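Local coordinates for carbohydrate deacetylase Agd3 (Neosartorya fumigata, PDB 6NWZ), which probably removes N-acetyl groups from the fungal exopolysaccharide galactosaminogalactan, a step required for biofilm formation, at residues A[255-260]-A[300-305]; A[262-267]-A[497-502]; A[269-274]-A[546-551]; A[275-280]-A[552-557]; A[307-312]-A[363-368]. All coordinates share one frame; numbering follows the deposited sequence.

Overall arrangement
Following the chain from its N terminus, 255-260, 262-267, 269-274 and 275-280 open contacts 1 to 4 one after another within the deacetylase domain. Contact 1 closes first, at 300-305, pairing two neighbouring parallel strands, and so crosses contacts 2, 3 and 4. Contact 5 follows it in series: helix 306-313 meets 363-368, and this short loop lies wholly within the long ones of contacts 2 to 4. Those three close late and in the order they opened, at 497-502, 546-551 and 552-557, so they cross one another. Contacts 1 and 3 share a zinc ion, and salt bridges Asp501-Arg551 and Arg272-Asp368 link contact 3 to contacts 2 and 5.

Contact 1 (A[255-260]-A[300-305]); sequences DDMFLV and VEVGHN. With ZN (zinc ion), chain L; ZN (zinc ion), chain M.
Met257 and His304 form a parallel beta bridge between strands 252-257 and 300-304, at the end of the first strand where Asp255 and Asp256 bind metal. Two backbone bonds define it: Met257 N donates to Gly303 O (3.1 Å) and Met257 O accepts from Asn305 N (3.0 Å). With the strand axes 70° apart, the pairing is brief. A type II turn from Asp256 to Leu259 then leads segment 255-260 away.

On the face carrying Met257 and His304, CG of Met257 stands anti to its backbone N (chi1 -176°), which lays the side chain alongside the imidazole, both pointing the same way. Its CB meets Val302 CG1 at 3.4 Å, and that methyl also sits over one face of the His304 ring, towards the rim. Phe258 approaches the imidazole rim to rim rather than stacking: His304 ND1 lies in the plane of the phenyl ring, 3.3 Å from Phe258 CE2, with the planes turned 51° apart. The other imidazole nitrogen, His304 NE2, is hydrogen-bonded to His385. Leu259 crosses Asn305 at about a right angle.

Asp256 OD1 binds one zinc ion at 2.0 Å, a site completed by His388 and His392 in an Asp-His-His arrangement, as in NodB-like polysaccharide deacetylases. Asp255 OD2 reaches a second zinc ion at 2.4 Å, shared with His546, while Asp255 OD1 forms a salt bridge with Arg491. The CB atoms of both aspartates point away from 300-305, so the pairing would hold the metal-binding strand through its main chain while the side chains serve zinc and, for Asp255, Arg491 as well.

Contact 2 (A[262-267]-A[497-502]); sequences DIYYPN and YYNCDT
Asp501 has CG set between its backbone N and carbonyl carbon (chi1 60°), which directs its carboxylate at Ile263, whereas Tyr264 CB faces Asn499 and, with CG anti to the backbone N (chi1 175°), the ring leads away from the contact. The aspartate and isoleucine side chains cross at about a right angle. Ile263 touches with two branches: CG2 lies 3.3 Å from Asp501 OD1, and CD1 packs 3.7 Å from Asp501 CG. The other carboxylate oxygen, Asp501 OD2, is engaged by a salt bridge from Arg551.

Between the backbones, Asn499 O faces two consecutive residues. Tyr264 N donates to Asn499 O at 2.9 Å, but the bond is strongly bent, 128° at the hydrogen, and counts as weak. Ile263 CA presents its hydrogen to the same Asn499 O, with a carbon-to-oxygen separation of 3.4 Å. One residue earlier, Asp262 O approaches Asn499 CB at 3.2 Å.

Neither segment is a regular strand here. The loop that follows strand 261-262 carries an inverse gamma turn centred on Pro266, and the opposing segment makes a type I turn from Tyr497 to Cys500 and then enters helix 503-513. Thr502 is the N-cap of that helix, its OG1 accepting from Cys505 N, and the disulfide between Cys500 and Cys505 fastens the loop to the first turn of the helix. Tyr264 touches this disulfide through its CB, 4.1 Å from Cys500 SG. Farther out, Tyr264 OH hydrogen-bonds Asp512 on the same helix.

Contact 3 (A[269-274]-A[546-551]); sequences STFRIT and HQANLR. With ZN (zinc ion), chain M.
Ile273 N donates to Gln547 OE1 at 3.0 Å, with the donor in the plane of the side-chain carbonyl. The side-chain amide of Gln547 in turn donates through NE2 to Phe271 O (3.2 Å); this bond is straight at the hydrogen (158°), although the donor stands above the plane of the Phe271 carbonyl. Gln547 therefore reads one acceptor and one donor on the backbone of 269-274, and the bend at chi2 (90°) helps to turn the amide that way.

On the other side of Phe271, Arg551 lies extended over one ring face. Its guanidinium is only 26° from parallel with the ring, NH1 coming 3.1 Å from Phe271 CD1. Ala548 CA sits at the ring edge, 3.9 Å from Phe271 CD2, and Ile273 CD1 packs against Leu550 CB at 3.6 Å. Arg551 also forms salt bridges with Asp501 and Asp554.

The short 3-10 segment 547-550 leaves directly from His546, whose NE2 binds the zinc ion at 2.3 Å. The paired bonds fix the rotation of the Gln547 amide, implying that the chain next to a metal ligand is tied to the backbone of 271-273 by directional polar contacts as well as packing.

Contact 4 (A[275-280]-A[552-557]); sequences VEDMNG and NADVTP
The carboxylate of Asp277 takes two backbone N-H groups on one oxygen: Ala553 N comes nearly in line with the C-O bond of OD1, at 2.7 Å, while Asn552 N arrives from above the carboxylate plane, 3.0 Å from the same Asp277 OD1. This docks a type I beta turn, Asn552 to Val555, on the first turn of helix 275-289. The flat amide of Asn552 adds a third bond, Asn552 ND2 to Asp277 O at 2.8 Å. That bond is almost straight (172°) and lies in the plane of the amide, though it is tilted from the plane of the accepting carbonyl. Asn552 ND2 also hydrogen-bonds Leu550 O, just before the segment.

Asp277 is thus held through both its side chain and its main chain. Two N-H donors on OD1 would help to stabilise the negative charge, which matters because Asp554 OD1 is 3.9 Å from Asp277 OD1; Asp554 in turn has a salt bridge to Arg551. The Thr274 hydroxyl caps Asp277 N at the start of the helix.

Apolar contact is limited to Glu276 CB against Ala553 CB at 3.7 Å. Farther along the helix, the oxygen of the Asn552 amide rests on Gly280, with OD1 3.6 Å from CA.

Contact 5 (A[307-312]-A[363-368]); sequences NGNIEQ and ACTQLD
Asn309 fills the tightly packed side of this contact, its amide wedged between Thr365 and Asp368, whereas Gln312 lies at the more open margin and offers mainly aliphatic carbons. Asn309 CG stands anti to the backbone N (chi1 170°), which extends the amide across to the other segment. There ND2 makes two weak bonds, to Thr365 O at 3.4 Å and to Asp368 OD2 at 3.4 Å, with amide and carboxylate planes only 19° apart. On the opposite end of the amide, Asn309 OD1 rests 3.2 Å from Thr365 CB and accepts from Trp413 NE1. Ile310 adds an apolar patch, its CD1 being 3.9 Å from Cys364 SG, the sulfur disulfide-bonded to Cys323.

Towards the partly exposed side, Gln312 crosses Asp368 at about a right angle, and its CB meets Asp368 OD2 at 3.2 Å. That oxygen has a stronger partner, a salt bridge from Arg272, so the weak amide bond is secondary.

Asp368 is also the N-cap of helix 369-375, its OD1 accepting from Leu370 N. The contact therefore joins helix 306-313, which follows strand 300-304, to the junction of helices 362-366 and 369-375, with helix 400-417 touching Thr365 from beyond.

Contact 1 (A[255-260]-A[300-305])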
# COMPACT_ATOMS: atom_id res chain seq x y z
N ASP A 255 -1.08 17.45 6.81
CA ASP A 255 -1.60 17.85 8.11
C ASP A 255 -1.27 19.31 8.40
O ASP A 255 -0.41 19.92 7.76
CB ASP A 255 -1.02 16.96 9.21
CG ASP A 255 -1.42 15.50 9.08
OD1 ASP A 255 -2.20 15.15 8.16
OD2 ASP A 255 -0.94 14.69 9.90
N ASP A 256 -1.98 19.87 9.38
CA ASP A 256 -1.64 21.16 10.00
C ASP A 256 -1.92 22.35 9.08
O ASP A 256 -1.31 23.41 9.25
CB ASP A 256 -0.18 21.19 10.45
CG ASP A 256 0.13 20.15 11.50
OD1 ASP A 256 -0.76 19.34 11.84
OD2 ASP A 256 1.28 20.13 11.99
N MET A 257 -2.84 22.21 8.13
CA MET A 257 -3.17 23.34 7.27
C MET A 257 -3.84 24.44 8.08
O MET A 257 -4.72 24.19 8.91
CB MET A 257 -4.09 22.91 6.13
CG MET A 257 -4.41 24.03 5.13
SD MET A 257 -2.96 24.72 4.28
CE MET A 257 -2.31 23.26 3.48
N PHE A 258 -3.41 25.68 7.82
CA PHE A 258 -3.76 26.94 8.48
C PHE A 258 -2.97 27.15 9.76
O PHE A 258 -3.06 28.22 10.35
CB PHE A 258 -5.26 27.09 8.78
CG PHE A 258 -6.11 27.28 7.56
CD1 PHE A 258 -6.38 28.55 7.07
CD2 PHE A 258 -6.65 26.19 6.89
CE1 PHE A 258 -7.16 28.73 5.95
CE2 PHE A 258 -7.44 26.36 5.77
CZ PHE A 258 -7.69 27.63 5.30
N LEU A 259 -2.18 26.17 10.22
CA LEU A 259 -1.37 26.34 11.41
C LEU A 259 0.01 26.88 11.05
O LEU A 259 0.45 26.85 9.90
CB LEU A 259 -1.21 25.01 12.15
CG LEU A 259 -2.44 24.37 12.81
CD1 LEU A 259 -2.05 23.10 13.56
CD2 LEU A 259 -3.13 25.36 13.73
N VAL A 260 0.70 27.38 12.08
CA VAL A 260 2.11 27.74 12.00
C VAL A 260 2.91 26.66 12.73
O VAL A 260 2.56 26.29 13.86
CB VAL A 260 2.38 29.13 12.61
CG1 VAL A 260 3.86 29.45 12.59
CG2 VAL A 260 1.59 30.19 11.88
N VAL A 300 -4.24 15.85 -3.96
CA VAL A 300 -3.64 16.06 -2.65
C VAL A 300 -4.75 16.32 -1.64
O VAL A 300 -5.59 17.21 -1.84
CB VAL A 300 -2.64 17.23 -2.68
CG1 VAL A 300 -1.98 17.39 -1.32
CG2 VAL A 300 -1.60 17.00 -3.77
N GLU A 301 -4.75 15.56 -0.55
CA GLU A 301 -5.75 15.67 0.51
C GLU A 301 -5.18 16.43 1.69
O GLU A 301 -4.05 16.18 2.13
CB GLU A 301 -6.22 14.29 0.96
CG GLU A 301 -7.52 14.29 1.75
CD GLU A 301 -8.03 12.89 2.03
OE1 GLU A 301 -7.19 11.99 2.25
OE2 GLU A 301 -9.26 12.68 2.03
N VAL A 302 -5.97 17.36 2.23
CA VAL A 302 -5.51 18.34 3.20
C VAL A 302 -6.31 18.19 4.49
O VAL A 302 -7.54 18.06 4.45
CB VAL A 302 -5.64 19.77 2.64
CG1 VAL A 302 -5.22 20.78 3.69
CG2 VAL A 302 -4.78 19.91 1.40
N GLY A 303 -5.62 18.22 5.62
CA GLY A 303 -6.25 18.22 6.92
C GLY A 303 -6.14 19.58 7.56
O GLY A 303 -5.04 20.09 7.78
N HIS A 304 -7.30 20.18 7.86
CA HIS A 304 -7.38 21.57 8.28
C HIS A 304 -7.51 21.70 9.79
O HIS A 304 -8.10 20.86 10.47
CB HIS A 304 -8.59 22.26 7.63
CG HIS A 304 -8.57 22.24 6.13
ND1 HIS A 304 -7.77 23.08 5.39
CD2 HIS A 304 -9.26 21.49 5.24
CE1 HIS A 304 -7.96 22.85 4.11
NE2 HIS A 304 -8.86 21.89 3.99
N ASN A 305 -6.95 22.80 10.32
CA ASN A 305 -7.17 23.22 11.70
C ASN A 305 -7.82 24.59 11.66
O ASN A 305 -7.15 25.60 11.42
CB ASN A 305 -5.86 23.25 12.47
CG ASN A 305 -5.19 21.90 12.54
OD1 ASN A 305 -4.34 21.57 11.72
ND2 ASN A 305 -5.58 21.11 13.54
ZN ZN L . -0.98 17.83 13.10
ZN ZN M . 0.62 14.96 11.76

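Contact 2 (A[262-267]-A[497-502])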
# COMPACT_ATOMS: atom_id res chain seq x y z
N ASP A 262 6.85 25.27 13.95
CA ASP A 262 8.22 25.68 14.21
C ASP A 262 9.19 24.84 13.38
O ASP A 262 9.16 23.61 13.44
CB ASP A 262 8.55 25.56 15.70
CG ASP A 262 7.63 26.38 16.58
OD1 ASP A 262 7.66 27.63 16.48
OD2 ASP A 262 6.86 25.79 17.37
N ILE A 263 10.04 25.51 12.61
CA ILE A 263 10.98 24.83 11.73
C ILE A 263 12.15 24.28 12.55
O ILE A 263 12.52 24.83 13.59
CB ILE A 263 11.44 25.80 10.63
CG1 ILE A 263 10.22 26.26 9.82
CG2 ILE A 263 12.49 25.16 9.72
CD1 ILE A 263 9.36 25.12 9.30
N TYR A 264 12.73 23.18 12.07
CA TYR A 264 13.73 22.44 12.84
C TYR A 264 15.14 22.98 12.66
O TYR A 264 15.82 23.29 13.65
CB TYR A 264 13.67 20.95 12.46
CG TYR A 264 14.76 20.13 13.11
CD1 TYR A 264 14.63 19.70 14.43
CD2 TYR A 264 15.92 19.79 12.42
CE1 TYR A 264 15.62 18.95 15.03
CE2 TYR A 264 16.91 19.04 13.02
CZ TYR A 264 16.76 18.62 14.32
OH TYR A 264 17.74 17.87 14.93
N TYR A 265 15.63 23.08 11.40
CA TYR A 265 17.05 23.37 11.21
C TYR A 265 17.38 24.82 11.55
O TYR A 265 18.15 25.06 12.49
CB TYR A 265 17.50 22.98 9.80
CG TYR A 265 18.94 23.39 9.54
CD1 TYR A 265 19.98 22.85 10.30
CD2 TYR A 265 19.26 24.32 8.56
CE1 TYR A 265 21.29 23.22 10.08
CE2 TYR A 265 20.58 24.69 8.33
CZ TYR A 265 21.59 24.14 9.10
OH TYR A 265 22.90 24.49 8.90
N PRO A 266 16.84 25.84 10.85
CA PRO A 266 17.06 27.21 11.35
C PRO A 266 16.23 27.42 12.60
O PRO A 266 15.12 27.94 12.53
CB PRO A 266 16.60 28.10 10.18
CG PRO A 266 16.41 27.17 9.01
CD PRO A 266 16.02 25.86 9.63
N ASN A 267 16.77 26.98 13.74
CA ASN A 267 16.00 26.98 14.98
C ASN A 267 15.48 28.37 15.31
O ASN A 267 16.15 29.38 15.06
CB ASN A 267 16.86 26.45 16.13
CG ASN A 267 16.07 26.28 17.42
OD1 ASN A 267 14.87 26.00 17.39
ND2 ASN A 267 16.74 26.45 18.56
N TYR A 497 10.03 15.39 7.20
CA TYR A 497 9.57 15.51 8.57
C TYR A 497 8.57 16.67 8.73
O TYR A 497 8.54 17.62 7.94
CB TYR A 497 10.75 15.69 9.52
CG TYR A 497 11.69 14.51 9.53
CD1 TYR A 497 11.29 13.29 10.08
CD2 TYR A 497 12.96 14.59 8.98
CE1 TYR A 497 12.14 12.20 10.09
CE2 TYR A 497 13.82 13.50 8.98
CZ TYR A 497 13.40 12.31 9.54
OH TYR A 497 14.24 11.21 9.56
N TYR A 498 7.77 16.57 9.80
CA TYR A 498 6.63 17.46 9.97
C TYR A 498 7.04 18.91 10.19
O TYR A 498 6.26 19.82 9.90
CB TYR A 498 5.78 16.99 11.16
CG TYR A 498 6.27 17.51 12.50
CD1 TYR A 498 7.37 16.94 13.13
CD2 TYR A 498 5.63 18.57 13.13
CE1 TYR A 498 7.81 17.41 14.36
CE2 TYR A 498 6.06 19.05 14.35
CZ TYR A 498 7.16 18.47 14.96
OH TYR A 498 7.59 18.94 16.18
N ASN A 499 8.23 19.14 10.72
CA ASN A 499 8.68 20.47 11.10
C ASN A 499 9.80 20.96 10.18
O ASN A 499 10.72 21.67 10.61
CB ASN A 499 9.13 20.50 12.56
CG ASN A 499 10.21 19.47 12.86
OD1 ASN A 499 10.38 18.50 12.12
ND2 ASN A 499 10.95 19.68 13.94
N CYS A 500 9.72 20.60 8.90
CA CYS A 500 10.74 20.96 7.93
C CYS A 500 10.11 21.56 6.68
O CYS A 500 9.05 21.12 6.24
CB CYS A 500 11.59 19.76 7.56
SG CYS A 500 12.95 19.50 8.70
N ASP A 501 10.79 22.56 6.12
CA ASP A 501 10.31 23.27 4.94
C ASP A 501 11.35 23.37 3.83
O ASP A 501 11.04 23.95 2.78
CB ASP A 501 9.83 24.68 5.32
CG ASP A 501 10.94 25.52 5.94
OD1 ASP A 501 11.92 24.94 6.44
OD2 ASP A 501 10.82 26.76 5.93
N THR A 502 12.55 22.84 4.02
CA THR A 502 13.61 22.89 3.03
C THR A 502 14.31 21.54 2.97
O THR A 502 14.22 20.76 3.93
CB THR A 502 14.65 23.98 3.36
OG1 THR A 502 15.29 23.66 4.60
CG2 THR A 502 13.99 25.35 3.45

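Contact 3 (A[269-274]-A[546-551])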
# COMPACT_ATOMS: atom_id res chain seq x y z
N SER A 269 12.84 29.69 13.89
CA SER A 269 12.08 30.17 12.75
C SER A 269 10.75 29.43 12.65
O SER A 269 10.63 28.28 13.06
CB SER A 269 12.87 30.01 11.45
OG SER A 269 13.07 28.64 11.15
N THR A 270 9.75 30.12 12.10
CA THR A 270 8.42 29.57 11.93
C THR A 270 8.00 29.73 10.48
O THR A 270 8.42 30.66 9.79
CB THR A 270 7.41 30.26 12.84
OG1 THR A 270 7.24 31.62 12.41
CG2 THR A 270 7.89 30.25 14.28
N PHE A 271 7.15 28.81 10.02
CA PHE A 271 6.63 28.90 8.66
C PHE A 271 5.14 28.60 8.64
O PHE A 271 4.66 27.71 9.35
CB PHE A 271 7.36 27.94 7.71
CG PHE A 271 6.85 28.01 6.30
CD1 PHE A 271 7.15 29.10 5.50
CD2 PHE A 271 6.05 27.01 5.78
CE1 PHE A 271 6.68 29.18 4.20
CE2 PHE A 271 5.57 27.08 4.49
CZ PHE A 271 5.88 28.17 3.70
N ARG A 272 4.41 29.36 7.82
CA ARG A 272 3.01 29.12 7.50
C ARG A 272 2.85 29.24 5.99
O ARG A 272 3.23 30.25 5.40
CB ARG A 272 2.08 30.12 8.20
CG ARG A 272 0.60 29.89 7.94
CD ARG A 272 -0.24 30.95 8.63
NE ARG A 272 -1.64 30.56 8.80
CZ ARG A 272 -2.64 31.04 8.07
NH1 ARG A 272 -2.40 31.93 7.12
NH2 ARG A 272 -3.88 30.63 8.29
N ILE A 273 2.29 28.19 5.38
CA ILE A 273 2.15 28.13 3.92
C ILE A 273 1.43 29.38 3.43
O ILE A 273 0.58 29.93 4.13
CB ILE A 273 1.42 26.83 3.51
CG1 ILE A 273 1.81 26.43 2.08
CG2 ILE A 273 -0.09 26.97 3.66
CD1 ILE A 273 3.24 25.95 1.95
N THR A 274 1.78 29.84 2.23
CA THR A 274 1.21 31.07 1.69
C THR A 274 0.36 30.77 0.46
O THR A 274 0.29 29.64 -0.03
CB THR A 274 2.31 32.07 1.33
OG1 THR A 274 3.10 31.55 0.25
CG2 THR A 274 3.20 32.33 2.53
N HIS A 546 3.03 17.29 6.10
CA HIS A 546 2.58 18.44 6.87
C HIS A 546 2.72 19.71 6.05
O HIS A 546 3.43 19.75 5.04
CB HIS A 546 3.36 18.54 8.19
CG HIS A 546 3.08 17.42 9.14
ND1 HIS A 546 3.52 16.13 8.92
CD2 HIS A 546 2.36 17.39 10.29
CE1 HIS A 546 3.11 15.36 9.91
NE2 HIS A 546 2.40 16.09 10.75
N GLN A 547 2.03 20.76 6.51
CA GLN A 547 1.87 21.96 5.69
C GLN A 547 3.20 22.63 5.38
O GLN A 547 3.38 23.18 4.28
CB GLN A 547 0.93 22.95 6.39
CG GLN A 547 1.43 23.47 7.74
CD GLN A 547 2.26 24.74 7.62
OE1 GLN A 547 2.14 25.49 6.65
NE2 GLN A 547 3.10 24.99 8.62
N ALA A 548 4.15 22.58 6.31
CA ALA A 548 5.46 23.18 6.06
C ALA A 548 6.19 22.53 4.90
O ALA A 548 7.07 23.15 4.31
CB ALA A 548 6.31 23.12 7.33
N ASN A 549 5.84 21.28 4.55
CA ASN A 549 6.52 20.57 3.48
C ASN A 549 6.16 21.09 2.09
O ASN A 549 6.82 20.71 1.12
CB ASN A 549 6.21 19.07 3.54
CG ASN A 549 6.51 18.46 4.90
OD1 ASN A 549 5.89 17.48 5.29
ND2 ASN A 549 7.47 19.04 5.61
N LEU A 550 5.13 21.93 1.97
CA LEU A 550 4.69 22.42 0.67
C LEU A 550 5.38 23.71 0.26
O LEU A 550 5.05 24.27 -0.79
CB LEU A 550 3.17 22.63 0.67
CG LEU A 550 2.26 21.47 1.09
CD1 LEU A 550 0.82 21.78 0.75
CD2 LEU A 550 2.68 20.17 0.46
N ARG A 551 6.34 24.19 1.05
CA ARG A 551 7.01 25.45 0.73
C ARG A 551 7.75 25.33 -0.59
O ARG A 551 8.67 24.51 -0.73
CB ARG A 551 7.98 25.83 1.85
CG ARG A 551 8.51 27.25 1.71
CD ARG A 551 9.82 27.44 2.44
NE ARG A 551 10.21 28.84 2.48
CZ ARG A 551 10.35 29.54 3.60
NH1 ARG A 551 10.17 28.97 4.78
NH2 ARG A 551 10.70 30.82 3.54
ZN ZN M . 0.62 14.96 11.76

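Contact 4 (A[275-280]-A[552-557])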
# COMPACT_ATOMS: atom_id res chain seq x y z
N VAL A 275 -0.31 31.81 -0.03
CA VAL A 275 -1.12 31.68 -1.24
C VAL A 275 -0.24 31.41 -2.45
O VAL A 275 -0.60 30.61 -3.33
CB VAL A 275 -1.98 32.94 -1.44
CG1 VAL A 275 -2.57 32.98 -2.84
CG2 VAL A 275 -3.09 33.00 -0.39
N GLU A 276 0.93 32.05 -2.53
CA GLU A 276 1.84 31.78 -3.64
C GLU A 276 2.33 30.34 -3.61
O GLU A 276 2.40 29.68 -4.66
CB GLU A 276 3.03 32.75 -3.60
CG GLU A 276 2.66 34.23 -3.74
CD GLU A 276 2.14 34.84 -2.44
OE1 GLU A 276 2.28 34.21 -1.37
OE2 GLU A 276 1.59 35.96 -2.49
N ASP A 277 2.66 29.83 -2.42
CA ASP A 277 3.02 28.43 -2.27
C ASP A 277 1.93 27.52 -2.82
O ASP A 277 2.21 26.61 -3.61
CB ASP A 277 3.27 28.11 -0.79
CG ASP A 277 4.61 28.61 -0.29
OD1 ASP A 277 5.61 28.50 -1.04
OD2 ASP A 277 4.67 29.11 0.85
N MET A 278 0.68 27.77 -2.42
CA MET A 278 -0.42 26.90 -2.83
C MET A 278 -0.69 26.99 -4.32
O MET A 278 -1.06 25.98 -4.94
CB MET A 278 -1.68 27.24 -2.02
CG MET A 278 -1.62 26.83 -0.55
SD MET A 278 -1.18 25.10 -0.24
CE MET A 278 -2.25 24.26 -1.40
N ASN A 279 -0.52 28.17 -4.93
CA ASN A 279 -0.66 28.27 -6.38
C ASN A 279 0.36 27.41 -7.09
O ASN A 279 0.08 26.85 -8.16
CB ASN A 279 -0.54 29.73 -6.82
CG ASN A 279 -1.84 30.49 -6.66
OD1 ASN A 279 -2.93 29.92 -6.78
ND2 ASN A 279 -1.74 31.79 -6.37
N GLY A 280 1.57 27.29 -6.53
CA GLY A 280 2.56 26.40 -7.11
C GLY A 280 2.15 24.95 -7.02
O GLY A 280 2.32 24.18 -7.98
N ASN A 552 7.36 26.15 -1.56
CA ASN A 552 7.97 26.13 -2.89
C ASN A 552 8.11 27.50 -3.53
O ASN A 552 9.05 27.70 -4.31
CB ASN A 552 7.14 25.23 -3.83
CG ASN A 552 5.79 25.82 -4.18
OD1 ASN A 552 5.64 26.51 -5.19
ND2 ASN A 552 4.79 25.56 -3.34
N ALA A 553 7.23 28.46 -3.24
CA ALA A 553 7.21 29.71 -3.99
C ALA A 553 8.52 30.48 -3.87
O ALA A 553 8.89 31.21 -4.80
CB ALA A 553 6.04 30.59 -3.53
N ASP A 554 9.23 30.32 -2.76
CA ASP A 554 10.41 31.14 -2.48
C ASP A 554 11.63 30.30 -2.13
O ASP A 554 12.53 30.78 -1.44
CB ASP A 554 10.11 32.12 -1.34
CG ASP A 554 9.72 31.42 -0.05
OD1 ASP A 554 8.78 30.59 -0.06
OD2 ASP A 554 10.35 31.71 0.99
N VAL A 555 11.69 29.05 -2.59
CA VAL A 555 12.77 28.16 -2.22
C VAL A 555 13.83 28.17 -3.31
O VAL A 555 13.58 28.55 -4.46
CB VAL A 555 12.27 26.71 -1.94
CG1 VAL A 555 11.07 26.73 -1.02
CG2 VAL A 555 11.96 25.99 -3.25
N THR A 556 15.03 27.77 -2.93
CA THR A 556 16.10 27.62 -3.90
C THR A 556 15.78 26.45 -4.83
O THR A 556 15.41 25.37 -4.35
CB THR A 556 17.44 27.38 -3.20
OG1 THR A 556 17.87 28.58 -2.56
CG2 THR A 556 18.49 26.93 -4.20
N PRO A 557 15.88 26.63 -6.14
CA PRO A 557 15.58 25.52 -7.06
C PRO A 557 16.48 24.33 -6.80
O PRO A 557 17.66 24.48 -6.48
CB PRO A 557 15.83 26.13 -8.44
CG PRO A 557 15.62 27.59 -8.24
CD PRO A 557 16.14 27.88 -6.87

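Contact 5 (A[307-312]-A[363-368])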
# COMPACT_ATOMS: atom_id res chain seq x y z
N ASN A 307 -8.86 26.66 13.87
CA ASN A 307 -8.40 27.69 14.79
C ASN A 307 -7.21 28.46 14.22
O ASN A 307 -7.03 29.64 14.53
CB ASN A 307 -8.05 27.08 16.14
CG ASN A 307 -7.79 28.12 17.22
OD1 ASN A 307 -8.69 28.86 17.62
ND2 ASN A 307 -6.55 28.18 17.70
N GLY A 308 -6.40 27.81 13.38
CA GLY A 308 -5.33 28.52 12.71
C GLY A 308 -5.84 29.60 11.77
O GLY A 308 -5.13 30.58 11.51
N ASN A 309 -7.06 29.43 11.26
CA ASN A 309 -7.66 30.47 10.43
C ASN A 309 -8.10 31.66 11.28
O ASN A 309 -7.90 32.82 10.90
CB ASN A 309 -8.83 29.89 9.65
CG ASN A 309 -9.65 30.96 8.95
OD1 ASN A 309 -10.85 31.09 9.19
ND2 ASN A 309 -9.01 31.72 8.08
N ILE A 310 -8.70 31.39 12.45
CA ILE A 310 -9.15 32.49 13.30
C ILE A 310 -7.96 33.24 13.88
O ILE A 310 -7.99 34.47 13.99
CB ILE A 310 -10.08 31.95 14.41
CG1 ILE A 310 -11.20 31.10 13.81
CG2 ILE A 310 -10.65 33.10 15.23
CD1 ILE A 310 -12.14 31.86 12.90
N GLU A 311 -6.90 32.52 14.26
CA GLU A 311 -5.75 33.18 14.87
C GLU A 311 -5.03 34.08 13.87
O GLU A 311 -4.56 35.17 14.22
CB GLU A 311 -4.79 32.15 15.46
CG GLU A 311 -5.36 31.39 16.65
CD GLU A 311 -4.28 30.72 17.48
OE1 GLU A 311 -4.28 30.91 18.72
OE2 GLU A 311 -3.44 30.01 16.90
N GLN A 312 -4.94 33.64 12.61
CA GLN A 312 -4.32 34.48 11.59
C GLN A 312 -5.13 35.74 11.35
O GLN A 312 -4.57 36.84 11.27
CB GLN A 312 -4.15 33.68 10.30
CG GLN A 312 -3.66 34.51 9.12
CD GLN A 312 -2.31 35.15 9.37
OE1 GLN A 312 -1.30 34.45 9.50
NE2 GLN A 312 -2.28 36.47 9.43
N ALA A 363 -16.98 37.20 7.89
CA ALA A 363 -16.04 38.29 7.62
C ALA A 363 -14.75 38.13 8.40
O ALA A 363 -13.68 38.50 7.91
CB ALA A 363 -16.69 39.63 7.95
N CYS A 364 -14.83 37.58 9.62
CA CYS A 364 -13.61 37.26 10.37
C CYS A 364 -12.73 36.29 9.59
O CYS A 364 -11.54 36.55 9.39
CB CYS A 364 -13.97 36.67 11.73
SG CYS A 364 -12.61 35.73 12.47
N THR A 365 -13.30 35.16 9.16
CA THR A 365 -12.51 34.15 8.47
C THR A 365 -11.92 34.67 7.17
O THR A 365 -10.82 34.27 6.78
CB THR A 365 -13.36 32.90 8.20
OG1 THR A 365 -14.39 33.22 7.26
CG2 THR A 365 -13.99 32.39 9.49
N GLN A 366 -12.63 35.58 6.49
CA GLN A 366 -12.17 36.11 5.21
C GLN A 366 -10.93 36.99 5.32
O GLN A 366 -10.29 37.25 4.30
CB GLN A 366 -13.30 36.89 4.54
CG GLN A 366 -14.53 36.07 4.19
CD GLN A 366 -14.29 35.09 3.07
OE1 GLN A 366 -13.36 35.26 2.27
NE2 GLN A 366 -15.12 34.06 2.99
N LEU A 367 -10.56 37.45 6.52
CA LEU A 367 -9.36 38.26 6.68
C LEU A 367 -8.07 37.48 6.44
O LEU A 367 -7.00 38.09 6.35
CB LEU A 367 -9.32 38.90 8.07
CG LEU A 367 -10.44 39.88 8.40
CD1 LEU A 367 -10.22 40.51 9.76
CD2 LEU A 367 -10.55 40.95 7.32
N ASP A 368 -8.15 36.15 6.34
CA ASP A 368 -7.00 35.30 6.08
C ASP A 368 -6.88 35.08 4.57
O ASP A 368 -7.77 34.49 3.95
CB ASP A 368 -7.16 33.96 6.80
CG ASP A 368 -5.88 33.13 6.85
OD1 ASP A 368 -5.03 33.25 5.93
OD2 ASP A 368 -5.73 32.36 7.82